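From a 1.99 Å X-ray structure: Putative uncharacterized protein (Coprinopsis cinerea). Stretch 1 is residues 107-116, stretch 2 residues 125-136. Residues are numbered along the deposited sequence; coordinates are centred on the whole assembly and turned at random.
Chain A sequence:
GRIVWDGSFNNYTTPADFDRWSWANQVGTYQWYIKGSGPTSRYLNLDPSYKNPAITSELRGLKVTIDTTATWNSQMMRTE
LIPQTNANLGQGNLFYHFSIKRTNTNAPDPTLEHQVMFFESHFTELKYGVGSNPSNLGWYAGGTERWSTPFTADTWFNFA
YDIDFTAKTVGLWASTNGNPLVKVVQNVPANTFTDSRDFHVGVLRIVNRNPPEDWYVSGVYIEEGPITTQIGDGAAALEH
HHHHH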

ATOM      1  N   ALA A 107      12.071  -9.392  -8.195  1.00 12.79           N
ATOM      2  CA  ALA A 107      10.987  -8.755  -8.919  1.00 12.52           C
ATOM      3  C   ALA A 107       9.734  -9.588  -8.750  1.00 12.52           C
ATOM      4  O   ALA A 107       9.798 -10.797  -8.860  1.00 13.12           O
ATOM      5  N   PRO A 108       8.596  -8.961  -8.447  1.00 12.58           N
ATOM      6  CA  PRO A 108       7.376  -9.748  -8.402  1.00 12.65           C
ATOM      7  C   PRO A 108       7.155 -10.575  -9.685  1.00 13.18           C
ATOM      8  O   PRO A 108       7.482 -10.114 -10.775  1.00 13.12           O
ATOM      9  N   ASP A 109       6.598 -11.775  -9.526  1.00 13.39           N
ATOM     10  CA  ASP A 109       6.350 -12.719 -10.616  1.00 13.67           C
ATOM     11  C   ASP A 109       5.082 -12.361 -11.395  1.00 14.46           C
ATOM     12  O   ASP A 109       3.975 -12.570 -10.896  1.00 14.13           O
ATOM     13  N   PRO A 110       5.236 -11.861 -12.638  1.00 15.29           N
ATOM     14  CA  PRO A 110       4.061 -11.466 -13.429  1.00 16.17           C
ATOM     15  C   PRO A 110       3.157 -12.613 -13.910  1.00 16.95           C
ATOM     16  O   PRO A 110       2.107 -12.357 -14.508  1.00 19.95           O
ATOM     17  N   THR A 111       3.546 -13.863 -13.667  1.00 16.99           N
ATOM     18  CA  THR A 111       2.702 -15.012 -14.009  1.00 16.21           C
ATOM     19  C   THR A 111       1.728 -15.401 -12.873  1.00 15.78           C
ATOM     20  O   THR A 111       0.920 -16.295 -13.050  1.00 14.82           O
ATOM     21  N   LEU A 112       1.816 -14.732 -11.720  1.00 14.59           N
ATOM     22  CA  LEU A 112       1.058 -15.107 -10.526  1.00 14.11           C
ATOM     23  C   LEU A 112       0.239 -13.944  -9.993  1.00 13.90           C
ATOM     24  O   LEU A 112       0.671 -12.792 -10.067  1.00 13.63           O
ATOM     25  N   GLU A 113      -0.936 -14.251  -9.436  1.00 13.93           N
ATOM     26  CA  GLU A 113      -1.833 -13.203  -8.946  1.00 13.89           C
ATOM     27  C   GLU A 113      -1.341 -12.625  -7.622  1.00 13.60           C
ATOM     28  O   GLU A 113      -0.982 -13.387  -6.720  1.00 13.58           O
ATOM     29  N   HIS A 114      -1.353 -11.286  -7.527  1.00 13.44           N
ATOM     30  CA  HIS A 114      -1.025 -10.521  -6.317  1.00 13.12           C
ATOM     31  C   HIS A 114      -2.140  -9.561  -6.023  1.00 13.01           C
ATOM     32  O   HIS A 114      -2.721  -8.997  -6.945  1.00 12.98           O
ATOM     33  N   GLN A 115      -2.404  -9.348  -4.743  1.00 12.57           N
ATOM     34  CA  GLN A 115      -3.310  -8.298  -4.296  1.00 12.69           C
ATOM     35  C   GLN A 115      -2.517  -7.405  -3.361  1.00 13.09           C
ATOM     36  O   GLN A 115      -1.858  -7.886  -2.424  1.00 12.62           O
ATOM     37  N   VAL A 116      -2.546  -6.111  -3.633  1.00 13.36           N
ATOM     38  CA  VAL A 116      -1.681  -5.180  -2.946  1.00 14.15           C
ATOM     39  C   VAL A 116      -2.456  -3.946  -2.559  1.00 14.30           C
ATOM     40  O   VAL A 116      -3.287  -3.476  -3.327  1.00 14.12           O
ATOM     41  N   GLU A 125      -8.358  -2.077  -4.554  1.00 12.49           N
ATOM     42  CA  GLU A 125      -7.041  -2.653  -4.398  1.00 12.93           C
ATOM     43  C   GLU A 125      -6.274  -2.541  -5.699  1.00 12.98           C
ATOM     44  O   GLU A 125      -6.828  -2.190  -6.757  1.00 12.14           O
ATOM     45  N   LEU A 126      -5.000  -2.880  -5.616  1.00 12.81           N
ATOM     46  CA  LEU A 126      -4.175  -3.020  -6.790  1.00 12.96           C
ATOM     47  C   LEU A 126      -3.929  -4.494  -6.951  1.00 13.01           C
ATOM     48  O   LEU A 126      -3.841  -5.227  -5.954  1.00 13.19           O
ATOM     49  N   LYS A 127      -3.831  -4.941  -8.188  1.00 13.26           N
ATOM     50  CA  LYS A 127      -3.319  -6.289  -8.463  1.00 13.95           C
ATOM     51  C   LYS A 127      -2.185  -6.285  -9.474  1.00 13.84           C
ATOM     52  O   LYS A 127      -1.954  -5.288 -10.155  1.00 13.27           O
ATOM     53  N   TYR A 128      -1.490  -7.417  -9.536  1.00 14.22           N
ATOM     54  CA  TYR A 128      -0.435  -7.664 -10.493  1.00 15.20           C
ATOM     55  C   TYR A 128      -0.439  -9.152 -10.852  1.00 16.20           C
ATOM     56  O   TYR A 128      -0.765 -10.011 -10.008  1.00 16.01           O
ATOM     57  N   GLY A 129      -0.079  -9.442 -12.099  1.00 17.37           N
ATOM     58  CA  GLY A 129       0.110 -10.806 -12.599  1.00 18.56           C
ATOM     59  C   GLY A 129      -1.157 -11.488 -13.066  1.00 20.33           C
ATOM     60  O   GLY A 129      -1.216 -12.710 -13.089  1.00 21.43           O
ATOM     61  N   VAL A 130      -2.150 -10.700 -13.483  1.00 22.03           N
ATOM     62  CA  VAL A 130      -3.505 -11.200 -13.772  1.00 23.92           C
ATOM     63  C   VAL A 130      -4.103 -10.428 -14.954  1.00 24.85           C
ATOM     64  O   VAL A 130      -3.652  -9.332 -15.281  1.00 23.44           O
ATOM     65  N   GLY A 131      -5.101 -11.028 -15.597  1.00 26.52           N
ATOM     66  CA  GLY A 131      -5.844 -10.375 -16.663  1.00 28.53           C
ATOM     67  C   GLY A 131      -5.128 -10.369 -18.006  1.00 30.47           C
ATOM     68  O   GLY A 131      -4.176 -11.127 -18.242  1.00 29.70           O
ATOM     69  N   SER A 132      -5.617  -9.502 -18.882  1.00 33.75           N
ATOM     70  CA  SER A 132      -5.065  -9.300 -20.222  1.00 36.46           C
ATOM     71  C   SER A 132      -3.569  -8.950 -20.216  1.00 33.98           C
ATOM     72  O   SER A 132      -2.780  -9.500 -20.998  1.00 33.99           O
ATOM     73  N   ASN A 133      -3.198  -8.032 -19.323  1.00 30.98           N
ATOM     74  CA  ASN A 133      -1.841  -7.494 -19.224  1.00 28.69           C
ATOM     75  C   ASN A 133      -1.246  -7.852 -17.858  1.00 25.95           C
ATOM     76  O   ASN A 133      -1.259  -7.048 -16.931  1.00 24.27           O
ATOM     77  N   PRO A 134      -0.736  -9.073 -17.722  1.00 23.96           N
ATOM     78  CA  PRO A 134      -0.310  -9.463 -16.382  1.00 23.39           C
ATOM     79  C   PRO A 134       0.924  -8.704 -15.861  1.00 21.54           C
ATOM     80  O   PRO A 134       1.122  -8.647 -14.648  1.00 19.52           O
ATOM     81  N   SER A 135       1.716  -8.106 -16.758  1.00 19.88           N
ATOM     82  CA  SER A 135       2.856  -7.269 -16.349  1.00 19.20           C
ATOM     83  C   SER A 135       2.460  -5.833 -16.032  1.00 17.63           C
ATOM     84  O   SER A 135       3.323  -4.995 -15.763  1.00 17.12           O
ATOM     85  N   ASN A 136       1.165  -5.541 -16.086  1.00 17.32           N
ATOM     86  CA  ASN A 136       0.665  -4.261 -15.625  1.00 17.00           C
ATOM     87  C   ASN A 136       0.266  -4.300 -14.166  1.00 16.79           C
ATOM     88  O   ASN A 136      -0.220  -5.303 -13.646  1.00 16.86           O
TER

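Two antiparallel strands anchor this contact. His 114 and Tyr 128 form one hydrogen-bonded pair, with His 114 N giving to Tyr 128 O (2.9 Å) and Tyr 128 N to His 114 O (3.3 Å). Val 116 and Leu 126 form the next, Val 116 N to Leu 126 O at 2.8 Å and Leu 126 N to Val 116 O at 2.9 Å.

These four residues share one face of the sheet. Val 116 (t) and Leu 126 (m, t) meet CB to CB at 4.4 Å, an apolar pairing suited to buried positions. His 114 (m) folds back so that ND1 also donates to Tyr 128 O, at 3.0 Å; that carbonyl thus accepts from both backbone and imidazole, while His 114 NE2 is satisfied elsewhere in the structure. The Tyr 128 (t) ring lies against the prolines: its CE2 lies 3.8 Å from Pro 108 CB and its CZ 3.9 Å from Pro 110 CB. Its OH lies 2.7 Å from the oxygen of water 1, and the same water donates to Pro 108 O, also at 2.7 Å.

On the other face, Gln 115 (m) and Lys 127 (m) are neighbours. The long lysine chain passes Gln 115, CD to CG at 4.0 Å, and its NZ forms a salt bridge with Glu 113 OE2 at 3.2 Å. The extended Glu 113 (t, t) also accepts from Gln 115, NE2 to OE2 at 2.9 Å, so one carboxylate oxygen serves two donors.

Gly 129 fits where its positive phi favours glycine and a CB would clash with Leu 112 O. Its own O accepts from water 2 at 2.6 Å. Pro 110 O receives only a CA-H...O contact from Gly 129 CA, 3.2 Å, and is buried without a conventional partner.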

ATOM      1  CB  ALA A 107      11.346  -8.645 -10.395  1.00 12.42           C
ATOM      2  CB  PRO A 108       6.297  -8.684  -8.228  1.00 12.77           C
ATOM      3  CG  PRO A 108       6.978  -7.608  -7.458  1.00 12.64           C
ATOM      4  CD  PRO A 108       8.387  -7.589  -7.954  1.00 12.70           C
ATOM      5  CB  ASP A 109       6.210 -14.116 -10.023  1.00 13.42           C
ATOM      6  CG  ASP A 109       6.125 -15.206 -11.064  1.00 12.99           C
ATOM      7  OD1 ASP A 109       5.808 -14.943 -12.231  1.00 13.16           O
ATOM      8  OD2 ASP A 109       6.360 -16.353 -10.682  1.00 12.67           O
ATOM      9  CB  PRO A 110       4.676 -10.728 -14.621  1.00 16.15           C
ATOM     10  CG  PRO A 110       6.048 -11.295 -14.761  1.00 15.84           C
ATOM     11  CD  PRO A 110       6.496 -11.669 -13.382  1.00 15.60           C
ATOM     12  CB  THR A 111       3.566 -16.246 -14.371  1.00 16.26           C
ATOM     13  OG1 THR A 111       4.247 -16.750 -13.208  1.00 14.96           O
ATOM     14  CG2 THR A 111       4.594 -15.881 -15.451  1.00 16.50           C
ATOM     15  CB  LEU A 112       2.017 -15.554  -9.425  1.00 14.24           C
ATOM     16  CG  LEU A 112       2.789 -16.846  -9.679  1.00 13.96           C
ATOM     17  CD1 LEU A 112       3.707 -17.116  -8.508  1.00 13.98           C
ATOM     18  CD2 LEU A 112       1.848 -18.012  -9.889  1.00 13.87           C
ATOM     19  CB  GLU A 113      -3.255 -13.737  -8.754  1.00 14.16           C
ATOM     20  CG  GLU A 113      -4.209 -12.658  -8.244  1.00 14.34           C
ATOM     21  CD  GLU A 113      -5.646 -13.111  -8.166  1.00 14.66           C
ATOM     22  OE1 GLU A 113      -5.994 -14.151  -8.759  1.00 14.81           O
ATOM     23  OE2 GLU A 113      -6.427 -12.422  -7.487  1.00 14.61           O
ATOM     24  CB  HIS A 114       0.208  -9.638  -6.503  1.00 13.19           C
ATOM     25  CG  HIS A 114       1.408 -10.374  -6.963  1.00 13.29           C
ATOM     26  ND1 HIS A 114       1.522 -10.857  -8.243  1.00 13.55           N
ATOM     27  CD2 HIS A 114       2.555 -10.699  -6.325  1.00 13.51           C
ATOM     28  CE1 HIS A 114       2.690 -11.460  -8.374  1.00 13.92           C
ATOM     29  NE2 HIS A 114       3.334 -11.381  -7.225  1.00 13.97           N
ATOM     30  CB  GLN A 115      -4.513  -8.894  -3.574  1.00 12.94           C
ATOM     31  CG  GLN A 115      -5.461  -9.665  -4.479  1.00 13.16           C
ATOM     32  CD  GLN A 115      -6.089 -10.865  -3.809  1.00 13.63           C
ATOM     33  OE1 GLN A 115      -6.319 -10.867  -2.604  1.00 13.89           O
ATOM     34  NE2 GLN A 115      -6.355 -11.914  -4.588  1.00 14.08           N
ATOM     35  CB  VAL A 116      -0.516  -4.778  -3.843  1.00 14.85           C
ATOM     36  CG1 VAL A 116       0.517  -4.023  -3.045  1.00 15.43           C
ATOM     37  CG2 VAL A 116       0.115  -6.021  -4.497  1.00 15.14           C
ATOM     38  CB  GLU A 125      -7.127  -4.143  -4.027  1.00 13.75           C
ATOM     39  CG  GLU A 125      -7.744  -5.031  -5.119  1.00 14.06           C
ATOM     40  CD  GLU A 125      -7.996  -6.449  -4.648  1.00 14.59           C
ATOM     41  OE1 GLU A 125      -7.340  -6.900  -3.666  1.00 15.79           O
ATOM     42  OE2 GLU A 125      -8.871  -7.109  -5.244  1.00 14.67           O
ATOM     43  CB  LEU A 126      -2.838  -2.293  -6.609  1.00 12.95           C
ATOM     44  CG  LEU A 126      -2.848  -0.752  -6.493  1.00 12.86           C
ATOM     45  CD1 LEU A 126      -1.465  -0.215  -6.159  1.00 12.52           C
ATOM     46  CD2 LEU A 126      -3.374  -0.088  -7.750  1.00 13.07           C
ATOM     47  CB  LYS A 127      -4.407  -7.207  -8.973  1.00 14.61           C
ATOM     48  CG  LYS A 127      -5.667  -7.260  -8.122  1.00 15.54           C
ATOM     49  CD  LYS A 127      -6.292  -8.642  -8.252  1.00 16.42           C
ATOM     50  CE  LYS A 127      -7.798  -8.606  -8.159  1.00 17.74           C
ATOM     51  NZ  LYS A 127      -8.305 -10.008  -8.251  1.00 18.41           N
ATOM     52  CB  TYR A 128       0.903  -7.270  -9.872  1.00 15.39           C
ATOM     53  CG  TYR A 128       2.113  -7.371 -10.777  1.00 15.02           C
ATOM     54  CD1 TYR A 128       2.292  -6.487 -11.835  1.00 14.93           C
ATOM     55  CD2 TYR A 128       3.097  -8.326 -10.553  1.00 14.76           C
ATOM     56  CE1 TYR A 128       3.393  -6.573 -12.666  1.00 15.08           C
ATOM     57  CE2 TYR A 128       4.221  -8.409 -11.362  1.00 14.88           C
ATOM     58  CZ  TYR A 128       4.365  -7.527 -12.418  1.00 15.53           C
ATOM     59  OH  TYR A 128       5.482  -7.581 -13.224  1.00 16.04           O
ATOM     60  CB  VAL A 130      -4.414 -11.097 -12.500  1.00 24.82           C
ATOM     61  CG1 VAL A 130      -5.912 -11.084 -12.811  1.00 26.32           C
ATOM     62  CG2 VAL A 130      -4.122 -12.240 -11.543  1.00 24.68           C
ATOM     63  CB  SER A 132      -5.866  -8.179 -20.904  1.00 38.93           C
ATOM     64  OG  SER A 132      -5.141  -7.599 -21.968  1.00 43.83           O
ATOM     65  CB  ASN A 133      -1.878  -5.973 -19.387  1.00 28.92           C
ATOM     66  CG  ASN A 133      -2.572  -5.541 -20.658  1.00 30.49           C
ATOM     67  OD1 ASN A 133      -3.691  -5.009 -20.623  1.00 32.00           O
ATOM     68  ND2 ASN A 133      -1.927  -5.783 -21.789  1.00 29.42           N
ATOM     69  CB  PRO A 134      -0.065 -10.972 -16.510  1.00 23.96           C
ATOM     70  CG  PRO A 134       0.134 -11.223 -17.971  1.00 24.51           C
ATOM     71  CD  PRO A 134      -0.708 -10.195 -18.674  1.00 24.76           C
ATOM     72  CB  SER A 135       3.947  -7.263 -17.426  1.00 19.44           C
ATOM     73  OG  SER A 135       4.463  -8.564 -17.573  1.00 20.98           O
ATOM     74  CB  ASN A 136      -0.540  -3.803 -16.443  1.00 17.19           C
ATOM     75  CG  ASN A 136      -0.158  -3.291 -17.821  1.00 17.66           C
ATOM     76  OD1 ASN A 136       0.924  -3.557 -18.318  1.00 17.73           O
ATOM     77  ND2 ASN A 136      -1.057  -2.543 -18.435  1.00 17.63           N
TER
HETATM   78  O   HOH W   1       7.899  -7.802 -12.149  1.00 12.67           O
HETATM   79  O   HOH W   2      -2.328 -15.079 -12.726  1.00 27.68           O